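Local coordinates for protein mannose-6-phosphate isomerase (Helicobacter pylori, PDB 2QH5) that probably catalyses the synthesis of GDP-mannose and diphosphate from alpha-D-mannose 1-phosphate and GTP, through the nucleotidyltransferase domain modelled here, at residues A[28-33]-A[38-43]; A[42-47]-A[71-76]; A[58-63]-A[230-235]. One frame throughout, in Å; residues are numbered along the deposited sequence.

All three contacts lie in the Rossmann-like nucleotidyltransferase domain. Contacts 1 and 2 share Leu42 and Ser43 of helix 39-48, and their centres are about 12 Å apart. They touch where Glu41 OE2 comes 3.6 Å from Glu73 OE2, a like-charge approach that may favour a proton on one of them. Contact 3 lies about 19 Å from contact 1 and 20 Å from contact 2, centre to centre. It still touches contact 1, with Phe30 CE2 4.0 Å from His62 CB. Its nearest atoms to contact 2 are about 8 Å away. Segment 28-33 follows the unmodelled residues 13-25, which begin in the glycine-containing signature loop that probably binds the nucleotide, as in relatives.

Contact 1 of 3, residues A[28-33]-A[38-43]; sequences KQFLKL and SLFELS
Phe40 meets both the backbone and a ring of segment 28-33. Its CB lies 3.2 Å from Gln29 O, the carbonyl that also accepts a hydrogen bond from Phe40 N at 3.1 Å. That donor lies in the carbonyl plane. CG stands anti to the backbone N (chi1 175°), which carries the ring toward Phe30. There CG is 3.9 Å from Phe30 CE1, and this atom lies over one face of the Phe40 ring, offset toward its rim. CD1 and CD2 flank the same atom. The two rings are inclined at 39°. The Phe40 side chain also packs on Ala66 of helix 63-69, which Phe30 touches too.

Ser38 caps helix 39-48 and forms a capping box with Glu41. Glu41 N donates to Ser38 OG at 3.2 Å, and Ser38 N returns a weak bond to Glu41 OE1. Ser38 is modelled in two conformers, so its OG bonds, including one to Glu69, hold for one. Lys32 NZ reaches Glu41 OE1 in a long salt bridge of 3.6 Å. The chemistry is therefore mixed: a backbone bond and aromatic packing hold the turn to the helix start, while the Lys32 charge probably adds modest stabilisation to the capping carboxylate.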
# COMPACT_ATOMS: atom_id res chain seq x y z
N LYS A 28 4.51 4.45 16.00
CA LYS A 28 5.48 3.36 16.16
C LYS A 28 6.51 3.21 15.04
O LYS A 28 7.67 2.87 15.31
CB LYS A 28 4.74 2.03 16.40
CG LYS A 28 3.77 2.05 17.59
CD LYS A 28 3.33 0.65 18.01
CE LYS A 28 4.35 -0.02 18.93
NZ LYS A 28 4.00 -1.43 19.26
N GLN A 29 6.10 3.46 13.80
CA GLN A 29 6.97 3.24 12.64
C GLN A 29 8.09 4.26 12.47
O GLN A 29 8.87 4.16 11.52
CB GLN A 29 6.16 3.15 11.34
CG GLN A 29 5.64 4.49 10.82
CD GLN A 29 4.14 4.57 10.80
OE1 GLN A 29 3.49 3.90 10.00
NE2 GLN A 29 3.57 5.40 11.66
N PHE A 30 8.17 5.24 13.37
CA PHE A 30 9.20 6.27 13.27
C PHE A 30 10.36 6.08 14.24
O PHE A 30 11.38 6.76 14.13
CB PHE A 30 8.58 7.66 13.44
CG PHE A 30 7.72 8.07 12.28
CD1 PHE A 30 8.30 8.44 11.07
CD2 PHE A 30 6.34 8.09 12.41
CE1 PHE A 30 7.52 8.81 10.00
CE2 PHE A 30 5.55 8.46 11.34
CZ PHE A 30 6.13 8.83 10.13
N LEU A 31 10.20 5.14 15.17
CA LEU A 31 11.21 4.89 16.20
C LEU A 31 12.44 4.19 15.63
O LEU A 31 12.34 3.13 15.02
CB LEU A 31 10.61 4.07 17.34
CG LEU A 31 9.57 4.83 18.17
CD1 LEU A 31 8.65 3.86 18.91
CD2 LEU A 31 10.25 5.80 19.14
N LYS A 32 13.61 4.80 15.86
CA LYS A 32 14.86 4.35 15.25
C LYS A 32 15.52 3.17 15.98
O LYS A 32 16.74 3.14 16.16
CB LYS A 32 15.84 5.53 15.14
CG LYS A 32 15.20 6.85 14.75
CD LYS A 32 16.22 7.86 14.25
CE LYS A 32 16.77 7.47 12.88
NZ LYS A 32 17.31 8.62 12.11
N LEU A 33 14.69 2.20 16.37
CA LEU A 33 15.12 1.11 17.24
C LEU A 33 15.91 0.00 16.54
O LEU A 33 16.84 -0.57 17.13
CB LEU A 33 13.91 0.52 17.98
CG LEU A 33 13.60 1.06 19.38
CD1 LEU A 33 13.43 2.58 19.42
CD2 LEU A 33 12.37 0.38 19.97
N SER A 38 14.69 3.18 11.55
CA SER A 38 13.25 2.99 11.78
C SER A 38 12.62 2.14 10.69
O SER A 38 13.18 1.99 9.60
CB SER A 38 12.54 4.35 11.85
OG SER A 38 12.59 5.01 10.60
N LEU A 39 11.45 1.57 11.00
CA LEU A 39 10.69 0.79 10.02
C LEU A 39 10.41 1.61 8.76
O LEU A 39 10.59 1.13 7.64
CB LEU A 39 9.37 0.32 10.61
CG LEU A 39 9.44 -0.88 11.55
CD1 LEU A 39 8.08 -1.12 12.22
CD2 LEU A 39 9.90 -2.11 10.77
N PHE A 40 9.99 2.86 8.98
CA PHE A 40 9.74 3.83 7.93
C PHE A 40 10.92 4.00 6.96
O PHE A 40 10.75 3.88 5.75
CB PHE A 40 9.32 5.18 8.53
CG PHE A 40 9.17 6.28 7.51
CD1 PHE A 40 8.00 6.40 6.77
CD2 PHE A 40 10.19 7.20 7.29
CE1 PHE A 40 7.87 7.40 5.82
CE2 PHE A 40 10.07 8.20 6.35
CZ PHE A 40 8.91 8.30 5.61
N GLU A 41 12.12 4.28 7.49
CA GLU A 41 13.28 4.46 6.61
C GLU A 41 13.79 3.15 6.00
O GLU A 41 14.37 3.15 4.91
CB GLU A 41 14.42 5.21 7.31
CG GLU A 41 15.08 4.47 8.45
CD GLU A 41 16.19 5.28 9.07
OE1 GLU A 41 15.96 5.86 10.16
OE2 GLU A 41 17.28 5.36 8.46
N LEU A 42 13.55 2.04 6.69
CA LEU A 42 13.83 0.72 6.13
C LEU A 42 12.91 0.43 4.94
O LEU A 42 13.39 0.02 3.87
CB LEU A 42 13.66 -0.36 7.21
CG LEU A 42 14.88 -1.03 7.86
CD1 LEU A 42 16.25 -0.44 7.46
CD2 LEU A 42 14.69 -1.04 9.37
N SER A 43 11.61 0.67 5.14
CA SER A 43 10.61 0.53 4.08
C SER A 43 10.86 1.49 2.92
O SER A 43 10.63 1.15 1.76
CB SER A 43 9.20 0.75 4.64
OG SER A 43 8.84 -0.26 5.57

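Contact 2 of 3, residues A[42-47]-A[71-76]; sequences LSFKRN and KNEIKN
The Phe44 ring meets Glu73 at its edge, not over a face. Glu73 CB lies near the ring plane, 3.5 Å from Phe44 CE1 and 3.7 Å from Phe44 CD1. The carboxylate of Glu73 is turned 74° from the ring. A bend in the Glu73 chain (chi2 -86°) swings this group to Lys45, where OE1 lies 3.5 Å from Lys45 CG. The oxygen thus rests beside the aliphatic part of the lysine. Lys45 is extended and runs on past it, leaving NZ 5.3 Å from Glu73 OE1. No salt bridge forms between them, although the opposite charges may attract weakly. A long, weak ion pair links Glu73 OE2 to Lys37 instead. Within the helix, Ser43 CA lies 3.5 Å above one face of the Arg46 guanidinium, offset toward its rim.

Across the segments the contact is apolar packing with a charged fringe. It joins helix 39-48 to the loop between helix 63-69 and strand 78-84. The Phe44 side chain also packs on Leu9 of strand 5-10 and on Thr54 and Ile56 of strand 53-59. The helix connects these two parallel strands in a beta-alpha-beta unit, and the loop carrying Glu73 packs against this helix.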
# COMPACT_ATOMS: atom_id res chain seq x y z
N LEU A 42 13.55 2.04 6.69
CA LEU A 42 13.83 0.72 6.13
C LEU A 42 12.91 0.43 4.94
O LEU A 42 13.39 0.02 3.87
CB LEU A 42 13.66 -0.36 7.21
CG LEU A 42 14.88 -1.03 7.86
CD1 LEU A 42 16.25 -0.44 7.46
CD2 LEU A 42 14.69 -1.04 9.37
N SER A 43 11.61 0.67 5.14
CA SER A 43 10.61 0.53 4.08
C SER A 43 10.86 1.49 2.92
O SER A 43 10.63 1.15 1.76
CB SER A 43 9.20 0.75 4.64
OG SER A 43 8.84 -0.26 5.57
N PHE A 44 11.33 2.70 3.23
CA PHE A 44 11.65 3.67 2.19
C PHE A 44 12.81 3.17 1.33
O PHE A 44 12.69 3.12 0.10
CB PHE A 44 11.99 5.05 2.78
CG PHE A 44 12.38 6.05 1.73
CD1 PHE A 44 13.71 6.36 1.49
CD2 PHE A 44 11.42 6.64 0.92
CE1 PHE A 44 14.07 7.24 0.47
CE2 PHE A 44 11.77 7.53 -0.09
CZ PHE A 44 13.10 7.83 -0.31
N LYS A 45 13.90 2.80 2.00
CA LYS A 45 15.16 2.41 1.36
C LYS A 45 14.99 1.19 0.47
O LYS A 45 15.51 1.15 -0.65
CB LYS A 45 16.24 2.14 2.43
CG LYS A 45 17.64 1.87 1.89
CD LYS A 45 18.58 1.38 3.01
CE LYS A 45 20.02 1.25 2.51
NZ LYS A 45 20.93 0.68 3.56
N ARG A 46 14.25 0.21 0.98
CA ARG A 46 14.03 -1.07 0.30
C ARG A 46 13.31 -0.93 -1.04
O ARG A 46 13.66 -1.62 -2.00
CB ARG A 46 13.34 -2.06 1.25
CG ARG A 46 12.12 -2.78 0.72
CD ARG A 46 11.62 -3.83 1.71
NE ARG A 46 11.78 -3.45 3.12
CZ ARG A 46 10.77 -3.16 3.95
NH1 ARG A 46 9.51 -3.19 3.52
NH2 ARG A 46 11.04 -2.83 5.21
N ASN A 47 12.34 -0.01 -1.12
CA ASN A 47 11.59 0.22 -2.36
C ASN A 47 12.14 1.31 -3.28
O ASN A 47 11.83 1.32 -4.47
CB ASN A 47 10.13 0.52 -2.06
CG ASN A 47 9.42 -0.64 -1.42
OD1 ASN A 47 8.95 -1.55 -2.10
ND2 ASN A 47 9.32 -0.62 -0.10
N LYS A 71 16.48 11.91 5.13
CA LYS A 71 17.34 12.97 4.61
C LYS A 71 18.62 12.37 4.01
O LYS A 71 19.11 12.85 2.99
CB LYS A 71 17.67 13.99 5.70
CG LYS A 71 18.30 15.30 5.21
CD LYS A 71 17.27 16.23 4.55
CE LYS A 71 17.32 16.15 3.03
NZ LYS A 71 16.23 16.95 2.39
N ASN A 72 19.13 11.32 4.64
CA ASN A 72 20.28 10.56 4.14
C ASN A 72 19.98 9.83 2.83
O ASN A 72 20.85 9.70 1.96
CB ASN A 72 20.75 9.54 5.18
CG ASN A 72 21.70 10.14 6.21
OD1 ASN A 72 21.99 11.34 6.20
ND2 ASN A 72 22.19 9.30 7.11
N GLU A 73 18.73 9.36 2.70
CA GLU A 73 18.34 8.43 1.64
C GLU A 73 18.04 9.08 0.28
O GLU A 73 18.14 8.42 -0.75
CB GLU A 73 17.15 7.59 2.10
CG GLU A 73 17.18 7.16 3.58
CD GLU A 73 17.97 5.88 3.82
OE1 GLU A 73 18.28 5.17 2.85
OE2 GLU A 73 18.27 5.59 5.00
N ILE A 74 17.67 10.37 0.28
CA ILE A 74 17.39 11.09 -0.97
C ILE A 74 18.68 11.45 -1.71
O ILE A 74 19.20 12.56 -1.58
CB ILE A 74 16.53 12.36 -0.74
CG1 ILE A 74 15.31 12.06 0.13
CG2 ILE A 74 16.09 12.97 -2.08
CD1 ILE A 74 14.67 13.29 0.74
N LYS A 75 19.19 10.49 -2.48
CA LYS A 75 20.36 10.72 -3.32
C LYS A 75 19.90 10.77 -4.77
O LYS A 75 19.77 9.74 -5.43
CB LYS A 75 21.41 9.62 -3.13
CG LYS A 75 21.88 9.44 -1.69
CD LYS A 75 23.36 9.07 -1.61
CE LYS A 75 24.26 10.30 -1.77
NZ LYS A 75 25.71 9.97 -1.70
N ASN A 76 19.63 11.99 -5.24
CA ASN A 76 19.04 12.25 -6.57
C ASN A 76 17.63 11.67 -6.76
O ASN A 76 17.11 11.64 -7.88
CB ASN A 76 19.97 11.80 -7.71
CG ASN A 76 21.09 12.80 -7.98
OD1 ASN A 76 21.14 13.89 -7.41
ND2 ASN A 76 22.01 12.42 -8.88

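Contact 3 of 3, residues A[58-63]-A[230-235]; sequences CNEKHY and IARLSE
Glu60 and Arg232 form a salt bridge between the turn after strand 53-59 and strand 230-233. One oxygen, Glu60 OE2, faces the edge of the guanidinium and is shared by two donors. It is 2.8 Å from Arg232 NE and 2.8 Å from Arg232 NH2. Both hydrogen bonds are weak, bent to an N-H...O angle of 126°. The carboxylate and guanidinium planes are only 13° apart, so the groups lie nearly flat with each other. Bends at chi2 and chi3 of Arg232 turn its head to this position, while Glu60 is extended beyond CG. Both residues also touch a crystal neighbour, which may influence their poses.

The second meeting is close packing. Ile230 CD1 comes obliquely to the Tyr63 ring, 3.3 Å from Tyr63 CE2 and 3.2 Å from Tyr63 OH. The Tyr63 hydroxyl is buried here without a polar partner in the model.

Around this first shell, Phe81 of strand 78-84 meets Tyr63 edge-to-face and also packs on Ile230. Ser85 touches both members of the salt bridge. An Asx turn shapes the backbone that carries Glu60: Asn59 OD1 accepts from Lys61 N at 2.9 Å, on a lone pair. His62 N bonds Asn59 O at 3.0 Å in the same turn, just before helix 63-69.

Strand 78-84 pairs in parallel with both strand 53-59 and strand 230-233. Backbone bonds join Cys58 to Leu82 and Glu84, Glu60 to Glu84, and Ala231 to Phe81. The turn after strand 53-59 and the start of helix 63-69 thus reach across strand 78-84 to strand 230-233. This parallel order belongs to the Rossmann-like sheet of a GT-A nucleotidyltransferase domain.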
# COMPACT_ATOMS: atom_id res chain seq x y z
N CYS A 58 1.48 10.48 4.56
CA CYS A 58 1.52 10.49 6.02
C CYS A 58 0.66 11.59 6.59
O CYS A 58 0.17 12.45 5.86
CB CYS A 58 2.96 10.64 6.55
SG CYS A 58 3.89 12.09 5.93
N ASN A 59 0.46 11.55 7.90
CA ASN A 59 -0.19 12.62 8.62
C ASN A 59 0.65 13.88 8.57
O ASN A 59 1.88 13.82 8.65
CB ASN A 59 -0.44 12.21 10.07
CG ASN A 59 -1.49 13.07 10.74
OD1 ASN A 59 -1.25 14.23 11.07
ND2 ASN A 59 -2.68 12.50 10.93
N GLU A 60 -0.01 15.03 8.44
CA GLU A 60 0.68 16.32 8.37
C GLU A 60 1.43 16.64 9.67
O GLU A 60 2.41 17.37 9.64
CB GLU A 60 -0.29 17.44 8.01
CG GLU A 60 -1.38 17.65 9.04
CD GLU A 60 -2.45 18.60 8.57
OE1 GLU A 60 -3.40 18.85 9.34
OE2 GLU A 60 -2.34 19.10 7.43
N LYS A 61 0.98 16.06 10.79
CA LYS A 61 1.70 16.18 12.06
C LYS A 61 3.12 15.64 11.96
O LYS A 61 4.04 16.19 12.57
CB LYS A 61 0.99 15.42 13.19
CG LYS A 61 -0.36 15.95 13.61
CD LYS A 61 -0.97 15.00 14.64
CE LYS A 61 -2.50 15.09 14.70
NZ LYS A 61 -3.00 16.10 15.69
N HIS A 62 3.29 14.56 11.20
CA HIS A 62 4.57 13.84 11.17
C HIS A 62 5.43 14.14 9.95
O HIS A 62 6.48 13.53 9.79
CB HIS A 62 4.36 12.32 11.31
CG HIS A 62 3.28 11.95 12.28
ND1 HIS A 62 2.17 11.23 11.91
CD2 HIS A 62 3.14 12.22 13.60
CE1 HIS A 62 1.38 11.07 12.97
NE2 HIS A 62 1.95 11.66 14.00
N TYR A 63 4.99 15.08 9.11
CA TYR A 63 5.72 15.40 7.89
C TYR A 63 7.22 15.58 8.16
O TYR A 63 8.05 14.88 7.59
CB TYR A 63 5.15 16.64 7.18
CG TYR A 63 6.04 17.14 6.06
CD1 TYR A 63 6.79 18.30 6.19
CD2 TYR A 63 6.16 16.42 4.88
CE1 TYR A 63 7.63 18.74 5.15
CE2 TYR A 63 6.98 16.84 3.85
CZ TYR A 63 7.71 18.00 3.99
OH TYR A 63 8.52 18.41 2.96
N ILE A 230 4.78 19.48 -1.78
CA ILE A 230 3.89 18.75 -0.92
C ILE A 230 2.53 18.91 -1.55
O ILE A 230 2.32 19.80 -2.36
CB ILE A 230 3.95 19.35 0.54
CG1 ILE A 230 4.76 18.43 1.45
CG2 ILE A 230 2.56 19.58 1.16
CD1 ILE A 230 6.11 18.09 0.88
N ALA A 231 1.62 18.00 -1.22
CA ALA A 231 0.22 18.20 -1.52
C ALA A 231 -0.50 17.81 -0.24
O ALA A 231 -0.10 16.84 0.39
CB ALA A 231 -0.21 17.33 -2.66
N ARG A 232 -1.50 18.59 0.18
CA ARG A 232 -2.48 18.08 1.15
C ARG A 232 -3.90 18.43 0.78
O ARG A 232 -4.15 19.26 -0.09
CB ARG A 232 -2.18 18.41 2.62
CG ARG A 232 -1.64 19.76 2.99
CD ARG A 232 -2.67 20.63 3.69
NE ARG A 232 -3.25 20.09 4.92
CZ ARG A 232 -4.34 20.60 5.50
NH1 ARG A 232 -4.96 21.64 4.97
NH2 ARG A 232 -4.83 20.07 6.61
N LEU A 233 -4.82 17.74 1.44
CA LEU A 233 -6.24 17.99 1.29
C LEU A 233 -6.80 18.53 2.61
O LEU A 233 -6.42 18.06 3.69
CB LEU A 233 -6.99 16.72 0.91
CG LEU A 233 -6.48 15.80 -0.18
CD1 LEU A 233 -5.82 14.59 0.45
CD2 LEU A 233 -7.66 15.36 -1.04
N SER A 234 -7.72 19.49 2.49
CA SER A 234 -8.39 20.08 3.64
C SER A 234 -9.13 19.04 4.47
O SER A 234 -9.61 18.04 3.94
CB SER A 234 -9.41 21.13 3.17
OG SER A 234 -10.54 20.52 2.58
N GLU A 235 -9.22 19.30 5.77
CA GLU A 235 -9.99 18.47 6.68
C GLU A 235 -11.45 18.40 6.21
O GLU A 235 -12.11 17.38 6.38
CB GLU A 235 -9.92 19.04 8.09
CG GLU A 235 -10.49 18.12 9.15
CD GLU A 235 -10.34 18.67 10.54
OE1 GLU A 235 -11.05 18.17 11.45
OE2 GLU A 235 -9.53 19.60 10.74